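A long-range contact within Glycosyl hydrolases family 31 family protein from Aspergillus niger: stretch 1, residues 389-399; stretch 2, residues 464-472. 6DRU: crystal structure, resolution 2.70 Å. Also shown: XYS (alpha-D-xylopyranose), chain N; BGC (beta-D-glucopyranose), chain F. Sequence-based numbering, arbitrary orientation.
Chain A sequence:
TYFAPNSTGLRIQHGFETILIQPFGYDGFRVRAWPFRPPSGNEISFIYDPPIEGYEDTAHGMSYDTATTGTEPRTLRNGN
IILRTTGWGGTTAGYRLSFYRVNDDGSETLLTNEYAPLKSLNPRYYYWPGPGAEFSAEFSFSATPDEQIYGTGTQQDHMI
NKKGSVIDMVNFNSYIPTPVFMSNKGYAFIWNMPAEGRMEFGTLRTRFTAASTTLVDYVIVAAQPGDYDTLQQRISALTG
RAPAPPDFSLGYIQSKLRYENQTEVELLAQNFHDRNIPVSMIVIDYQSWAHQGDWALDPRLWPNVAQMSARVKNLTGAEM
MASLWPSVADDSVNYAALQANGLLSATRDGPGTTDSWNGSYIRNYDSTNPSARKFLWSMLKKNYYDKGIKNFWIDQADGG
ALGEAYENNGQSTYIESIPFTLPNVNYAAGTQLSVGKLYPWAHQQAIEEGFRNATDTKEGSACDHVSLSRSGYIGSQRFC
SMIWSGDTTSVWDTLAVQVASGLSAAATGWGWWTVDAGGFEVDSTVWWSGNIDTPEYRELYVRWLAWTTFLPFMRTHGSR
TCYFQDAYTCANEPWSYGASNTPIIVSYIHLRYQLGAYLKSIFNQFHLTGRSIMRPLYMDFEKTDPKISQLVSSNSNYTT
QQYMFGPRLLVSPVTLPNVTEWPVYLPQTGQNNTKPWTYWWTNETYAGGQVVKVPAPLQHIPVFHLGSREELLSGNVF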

ATOM      1  N   ILE A 389      25.968  31.867  25.512  1.00 58.42           N
ATOM      2  CA  ILE A 389      24.913  31.897  24.507  1.00 67.18           C
ATOM      3  C   ILE A 389      23.810  30.976  25.014  1.00 63.03           C
ATOM      4  O   ILE A 389      23.851  29.761  24.805  1.00 63.96           O
ATOM      5  CB  ILE A 389      25.429  31.478  23.128  1.00 67.01           C
ATOM      6  CG1 ILE A 389      26.585  32.383  22.704  1.00 55.85           C
ATOM      7  CG2 ILE A 389      24.307  31.534  22.099  1.00 48.88           C
ATOM      8  CD1 ILE A 389      27.417  31.824  21.580  1.00 57.74           C
ATOM      9  N   LYS A 390      22.810  31.554  25.678  1.00 58.86           N
ATOM     10  CA  LYS A 390      21.787  30.778  26.366  1.00 63.54           C
ATOM     11  C   LYS A 390      20.415  30.892  25.717  1.00 59.06           C
ATOM     12  O   LYS A 390      19.425  30.436  26.296  1.00 62.17           O
ATOM     13  CB  LYS A 390      21.715  31.204  27.832  1.00 59.45           C
ATOM     14  CG  LYS A 390      23.077  31.310  28.496  1.00 55.93           C
ATOM     15  CD  LYS A 390      22.963  31.667  29.966  1.00 64.76           C
ATOM     16  CE  LYS A 390      24.115  31.075  30.759  1.00 75.19           C
ATOM     17  NZ  LYS A 390      23.769  30.894  32.197  1.00 91.01           N
ATOM     18  N   ASN A 391      20.333  31.477  24.527  1.00 58.42           N
ATOM     19  CA  ASN A 391      19.109  31.499  23.741  1.00 51.01           C
ATOM     20  C   ASN A 391      19.402  30.864  22.391  1.00 55.59           C
ATOM     21  O   ASN A 391      20.502  31.023  21.852  1.00 64.91           O
ATOM     22  CB  ASN A 391      18.590  32.929  23.572  1.00 59.19           C
ATOM     23  CG  ASN A 391      18.371  33.626  24.903  1.00 67.44           C
ATOM     24  OD1 ASN A 391      17.312  33.498  25.519  1.00 65.09           O
ATOM     25  ND2 ASN A 391      19.379  34.363  25.358  1.00 64.09           N
ATOM     26  N   PHE A 392      18.434  30.132  21.847  1.00 52.52           N
ATOM     27  CA  PHE A 392      18.700  29.273  20.702  1.00 54.40           C
ATOM     28  C   PHE A 392      17.706  29.523  19.578  1.00 57.90           C
ATOM     29  O   PHE A 392      16.507  29.694  19.813  1.00 59.86           O
ATOM     30  CB  PHE A 392      18.678  27.806  21.121  1.00 47.24           C
ATOM     31  CG  PHE A 392      19.790  27.444  22.056  1.00 50.95           C
ATOM     32  CD1 PHE A 392      21.069  27.230  21.574  1.00 50.24           C
ATOM     33  CD2 PHE A 392      19.567  27.348  23.419  1.00 48.61           C
ATOM     34  CE1 PHE A 392      22.102  26.907  22.429  1.00 51.74           C
ATOM     35  CE2 PHE A 392      20.599  27.027  24.283  1.00 55.90           C
ATOM     36  CZ  PHE A 392      21.868  26.805  23.786  1.00 56.30           C
ATOM     37  N   TRP A 393      18.223  29.532  18.354  1.00 59.96           N
ATOM     38  CA  TRP A 393      17.448  29.773  17.142  1.00 56.87           C
ATOM     39  C   TRP A 393      17.313  28.441  16.412  1.00 66.19           C
ATOM     40  O   TRP A 393      18.229  28.016  15.701  1.00 65.28           O
ATOM     41  CB  TRP A 393      18.133  30.830  16.278  1.00 56.28           C
ATOM     42  CG  TRP A 393      17.349  31.262  15.083  1.00 58.25           C
ATOM     43  CD1 TRP A 393      16.082  30.886  14.752  1.00 61.93           C
ATOM     44  CD2 TRP A 393      17.781  32.164  14.057  1.00 64.55           C
ATOM     45  NE1 TRP A 393      15.701  31.494  13.584  1.00 58.70           N
ATOM     46  CE2 TRP A 393      16.725  32.285  13.136  1.00 63.09           C
ATOM     47  CE3 TRP A 393      18.961  32.879  13.829  1.00 59.46           C
ATOM     48  CZ2 TRP A 393      16.809  33.092  12.004  1.00 66.33           C
ATOM     49  CZ3 TRP A 393      19.043  33.682  12.706  1.00 58.57           C
ATOM     50  CH2 TRP A 393      17.974  33.781  11.806  1.00 61.99           C
ATOM     51  N   ILE A 394      16.174  27.777  16.602  1.00 58.69           N
ATOM     52  CA  ILE A 394      15.941  26.452  16.025  1.00 56.77           C
ATOM     53  C   ILE A 394      15.243  26.653  14.684  1.00 61.62           C
ATOM     54  O   ILE A 394      14.016  26.655  14.580  1.00 67.81           O
ATOM     55  CB  ILE A 394      15.163  25.546  16.970  1.00 56.43           C
ATOM     56  CG1 ILE A 394      14.120  26.352  17.750  1.00 53.83           C
ATOM     57  CG2 ILE A 394      16.136  24.857  17.886  1.00 57.12           C
ATOM     58  CD1 ILE A 394      13.251  25.513  18.664  1.00 54.11           C
ATOM     59  N   ASP A 395      16.049  26.804  13.645  1.00 65.50           N
ATOM     60  CA  ASP A 395      15.591  27.163  12.316  1.00 66.06           C
ATOM     61  C   ASP A 395      15.455  25.917  11.448  1.00 68.44           C
ATOM     62  O   ASP A 395      16.123  24.905  11.677  1.00 63.78           O
ATOM     63  CB  ASP A 395      16.576  28.153  11.688  1.00 59.72           C
ATOM     64  CG  ASP A 395      16.140  28.638  10.326  1.00 70.14           C
ATOM     65  OD1 ASP A 395      17.014  28.748   9.441  1.00 70.88           O
ATOM     66  OD2 ASP A 395      14.931  28.883  10.132  1.00 84.34           O
ATOM     67  N   GLN A 396      14.559  25.997  10.462  1.00 65.42           N
ATOM     68  CA  GLN A 396      14.455  24.994   9.399  1.00 62.77           C
ATOM     69  C   GLN A 396      14.102  23.612   9.942  1.00 57.94           C
ATOM     70  O   GLN A 396      14.599  22.592   9.461  1.00 80.05           O
ATOM     71  CB  GLN A 396      15.742  24.939   8.575  1.00 48.05           C
ATOM     72  CG  GLN A 396      15.905  26.123   7.654  1.00 60.46           C
ATOM     73  CD  GLN A 396      15.553  25.789   6.225  1.00 60.77           C
ATOM     74  OE1 GLN A 396      16.043  24.809   5.671  1.00 76.03           O
ATOM     75  NE2 GLN A 396      14.696  26.602   5.618  1.00 70.65           N
ATOM     76  N   ALA A 397      13.232  23.573  10.948  1.00 60.39           N
ATOM     77  CA  ALA A 397      12.810  22.326  11.574  1.00 63.12           C
ATOM     78  C   ALA A 397      11.331  22.044  11.319  1.00 57.84           C
ATOM     79  O   ALA A 397      10.595  21.637  12.220  1.00 61.48           O
ATOM     80  CB  ALA A 397      13.097  22.350  13.072  1.00 50.53           C
ATOM     81  N   ASP A 398      10.886  22.250  10.077  1.00 54.83           N
ATOM     82  CA  ASP A 398       9.483  22.022   9.747  1.00 59.44           C
ATOM     83  C   ASP A 398       9.122  20.543   9.802  1.00 68.39           C
ATOM     84  O   ASP A 398       7.983  20.197  10.140  1.00 73.36           O
ATOM     85  CB  ASP A 398       9.168  22.597   8.365  1.00 64.46           C
ATOM     86  CG  ASP A 398       9.296  24.113   8.318  1.00 77.08           C
ATOM     87  OD1 ASP A 398      10.439  24.616   8.234  1.00 72.44           O
ATOM     88  OD2 ASP A 398       8.254  24.802   8.364  1.00 74.71           O
ATOM     89  N   GLY A 399      10.060  19.668   9.486  1.00 65.55           N
ATOM     90  CA  GLY A 399       9.813  18.243   9.524  1.00 63.42           C
ATOM     91  C   GLY A 399       9.752  17.648   8.127  1.00 71.34           C
ATOM     92  O   GLY A 399       9.287  18.280   7.169  1.00 71.74           O
ATOM     93  N   ASP A 464      13.706  32.174  31.818  1.00 70.74           N
ATOM     94  CA  ASP A 464      14.965  32.906  31.845  1.00 73.28           C
ATOM     95  C   ASP A 464      15.520  33.135  30.450  1.00 67.59           C
ATOM     96  O   ASP A 464      16.228  34.122  30.221  1.00 75.25           O
ATOM     97  CB  ASP A 464      16.005  32.154  32.682  1.00 84.13           C
ATOM     98  CG  ASP A 464      15.810  32.350  34.171  1.00105.23           C
ATOM     99  OD1 ASP A 464      14.840  33.034  34.564  1.00113.38           O
ATOM    100  OD2 ASP A 464      16.625  31.814  34.950  1.00108.91           O
ATOM    101  N   HIS A 465      15.207  32.243  29.512  1.00 70.20           N
ATOM    102  CA  HIS A 465      15.704  32.323  28.149  1.00 65.99           C
ATOM    103  C   HIS A 465      14.589  31.909  27.199  1.00 66.82           C
ATOM    104  O   HIS A 465      13.579  31.329  27.606  1.00 73.75           O
ATOM    105  CB  HIS A 465      16.945  31.443  27.968  1.00 60.91           C
ATOM    106  CG  HIS A 465      17.940  31.577  29.078  1.00 70.12           C
ATOM    107  ND1 HIS A 465      18.837  32.621  29.154  1.00 71.69           N
ATOM    108  CD2 HIS A 465      18.162  30.808  30.171  1.00 69.30           C
ATOM    109  CE1 HIS A 465      19.578  32.484  30.240  1.00 72.17           C
ATOM    110  NE2 HIS A 465      19.189  31.392  30.874  1.00 82.46           N
ATOM    111  N   VAL A 466      14.778  32.214  25.915  1.00 61.07           N
ATOM    112  CA  VAL A 466      13.788  31.928  24.885  1.00 66.09           C
ATOM    113  C   VAL A 466      14.448  31.166  23.745  1.00 61.83           C
ATOM    114  O   VAL A 466      15.671  31.064  23.652  1.00 62.74           O
ATOM    115  CB  VAL A 466      13.112  33.205  24.344  1.00 64.68           C
ATOM    116  CG1 VAL A 466      12.546  34.036  25.476  1.00 59.18           C
ATOM    117  CG2 VAL A 466      14.105  34.014  23.526  1.00 54.86           C
ATOM    118  N   SER A 467      13.603  30.623  22.871  1.00 61.06           N
ATOM    119  CA  SER A 467      14.036  30.010  21.628  1.00 54.25           C
ATOM    120  C   SER A 467      13.238  30.613  20.481  1.00 69.12           C
ATOM    121  O   SER A 467      12.090  31.031  20.655  1.00 68.35           O
ATOM    122  CB  SER A 467      13.862  28.485  21.646  1.00 56.49           C
ATOM    123  OG  SER A 467      12.495  28.123  21.561  1.00 56.56           O
ATOM    124  N   LEU A 468      13.860  30.668  19.307  1.00 62.29           N
ATOM    125  CA  LEU A 468      13.243  31.233  18.113  1.00 58.94           C
ATOM    126  C   LEU A 468      12.975  30.092  17.140  1.00 58.00           C
ATOM    127  O   LEU A 468      13.912  29.499  16.595  1.00 63.27           O
ATOM    128  CB  LEU A 468      14.140  32.302  17.491  1.00 58.82           C
ATOM    129  CG  LEU A 468      13.656  33.006  16.223  1.00 53.53           C
ATOM    130  CD1 LEU A 468      12.321  33.696  16.453  1.00 45.73           C
ATOM    131  CD2 LEU A 468      14.695  34.008  15.754  1.00 52.39           C
ATOM    132  N   SER A 469      11.697  29.784  16.929  1.00 53.83           N
ATOM    133  CA  SER A 469      11.280  28.672  16.090  1.00 52.14           C
ATOM    134  C   SER A 469      10.473  29.180  14.903  1.00 56.48           C
ATOM    135  O   SER A 469       9.788  30.204  14.987  1.00 60.93           O
ATOM    136  CB  SER A 469      10.449  27.661  16.892  1.00 53.00           C
ATOM    137  OG  SER A 469       9.790  26.744  16.038  1.00 54.92           O
ATOM    138  N   ARG A 470      10.554  28.445  13.794  1.00 54.51           N
ATOM    139  CA  ARG A 470       9.824  28.774  12.577  1.00 51.25           C
ATOM    140  C   ARG A 470       8.600  27.896  12.366  1.00 54.11           C
ATOM    141  O   ARG A 470       7.900  28.059  11.362  1.00 54.89           O
ATOM    142  CB  ARG A 470      10.748  28.661  11.362  1.00 51.57           C
ATOM    143  CG  ARG A 470      10.416  29.614  10.227  1.00 55.80           C
ATOM    144  CD  ARG A 470      11.397  29.449   9.081  1.00 59.07           C
ATOM    145  NE  ARG A 470      11.317  28.125   8.479  1.00 58.73           N
ATOM    146  CZ  ARG A 470      12.198  27.651   7.604  1.00 64.67           C
ATOM    147  NH1 ARG A 470      13.232  28.396   7.235  1.00 57.23           N
ATOM    148  NH2 ARG A 470      12.048  26.433   7.104  1.00 60.14           N
ATOM    149  N   SER A 471       8.328  26.967  13.279  1.00 53.59           N
ATOM    150  CA  SER A 471       7.206  26.055  13.132  1.00 48.63           C
ATOM    151  C   SER A 471       6.752  25.603  14.514  1.00 56.82           C
ATOM    152  O   SER A 471       7.371  25.923  15.531  1.00 53.18           O
ATOM    153  CB  SER A 471       7.578  24.859  12.249  1.00 53.32           C
ATOM    154  OG  SER A 471       6.431  24.112  11.882  1.00 54.86           O
ATOM    155  N   GLY A 472       5.662  24.849  14.533  1.00 49.36           N
ATOM    156  CA  GLY A 472       5.100  24.386  15.785  1.00 41.79           C
ATOM    157  C   GLY A 472       3.825  23.627  15.519  1.00 54.48           C
ATOM    158  O   GLY A 472       3.588  23.172  14.398  1.00 62.39           O
TER
HETATM  159  C1  XYS N 834      16.462  30.228   6.876  1.00 74.91           C
HETATM  160  C2  XYS N 834      15.836  31.152   7.897  1.00 72.98           C
HETATM  161  C3  XYS N 834      16.563  32.478   7.872  1.00 72.64           C
HETATM  162  C4  XYS N 834      18.048  32.247   8.047  1.00 71.74           C
HETATM  163  C5  XYS N 834      18.519  31.220   7.040  1.00 73.07           C
HETATM  164  O1  XYS N 834      16.372  30.815   5.599  1.00 64.79           O
HETATM  165  O2  XYS N 834      14.476  31.343   7.591  1.00 73.96           O
HETATM  166  O3  XYS N 834      16.087  33.299   8.912  1.00 76.70           O
HETATM  167  O4  XYS N 834      18.737  33.457   7.837  1.00 63.86           O
HETATM  168  O5  XYS N 834      17.812  30.012   7.213  1.00 71.89           O
HETATM  169  C2  BGC F   5      16.602  28.598  -0.382  1.00 78.70           C
HETATM  170  C3  BGC F   5      15.881  27.718   0.579  1.00 77.59           C
HETATM  171  C4  BGC F   5      16.694  27.594   1.880  1.00 70.77           C
HETATM  172  C5  BGC F   5      17.065  28.957   2.394  1.00 73.66           C
HETATM  173  C6  BGC F   5      17.977  28.818   3.605  1.00 72.71           C
HETATM  174  C1  BGC F   5      16.858  29.918   0.299  1.00 74.67           C
HETATM  175  O2  BGC F   5      15.809  28.803  -1.573  1.00 83.71           O
HETATM  176  O3  BGC F   5      15.706  26.472   0.009  1.00 76.03           O
HETATM  177  O4  BGC F   5      15.928  26.929   2.859  1.00 63.38           O
HETATM  178  O5  BGC F   5      17.748  29.688   1.394  1.00 79.50           O
HETATM  179  O6  BGC F   5      18.648  30.038   3.836  1.00 61.37           O
HETATM  180  O   HOH W   1       8.575  27.347   8.618  1.00 56.40           O
HETATM  181  O   HOH W   2       5.838  24.734   9.518  1.00 61.94           O

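Where is the strongest polar link between the stretches? It lies beyond the strands, at Arg470, whose CA-to-CB bond points toward stretch 1 and whose 114 Å² of covered surface is the largest share of any residue here. Its NH2 donates to Asp398 OD1 at 2.7 Å, a hydrogen bond within a salt bridge, with the oxygen near the guanidinium plane where the N-H groups point. Asp395 makes a second salt bridge, OD2 to Arg470 NH1 at 3.4 Å, but its oxygen sits well out of that plane, so charge alone is at work. A long, planar cation suits this place: it meets two carboxylates and still donates from NH1 to O2 of the xylose at 3.2 Å.

How does water extend this link? Asp398 has a second oxygen to offer. One water lies 2.6 Å from Asp398 OD2 and accepts from Arg470 NE at 2.9 Å. A second donates to Asp398 OD2 at 2.7 Å and accepts from Ser471 OG at 2.5 Å, so a short hydroxyl side chain is tied to the carboxylate through water, with no direct hydrogen bond between them. Ser469 OG turns to its own stretch instead, donating to Ser471 O at 2.6 Å.

What joins the backbones? The strand through Phe392 and Trp393 runs parallel to the one through Ser467 and Leu468, their axes 10° apart and 4.6 Å at closest approach. Leu468 sits between two partners: its N donates to Phe392 O at 2.9 Å, and its O accepts from Ile394 N at 2.8 Å, a weak bond because it is bent to 130°. Phe392 N reaches Val466 O at 3.4 Å, also weakly. Just before the second strand, a side chain stands in for backbone: Asn391 OD1 accepts from Val466 N at 2.9 Å and nearly in line, at 168°. The amide suits this buried spot, since its ND2 is satisfied elsewhere in the structure.

Which side chains pack around this framework? Trp393 and Leu468 are paired on one face of the sheet. Leu468 CD2 lies over the indole, 3.5 Å from the centroid of the Trp393 five-membered ring, so a branched aliphatic end covers the flat aromatic surface, while the ring edge approaches the xylose, Trp393 CZ2 to O3 at 3.2 Å. Phe392, Ile394, Ser467 and Ser469 point to the other face, where Ile394 CD1 comes within 4.0 Å of Ser469 CB. At the outer end, Lys390 CB rests 3.7 Å from the centroid of the His465 ring, over its face; the lysine's aliphatic base makes this contact as its end leads away.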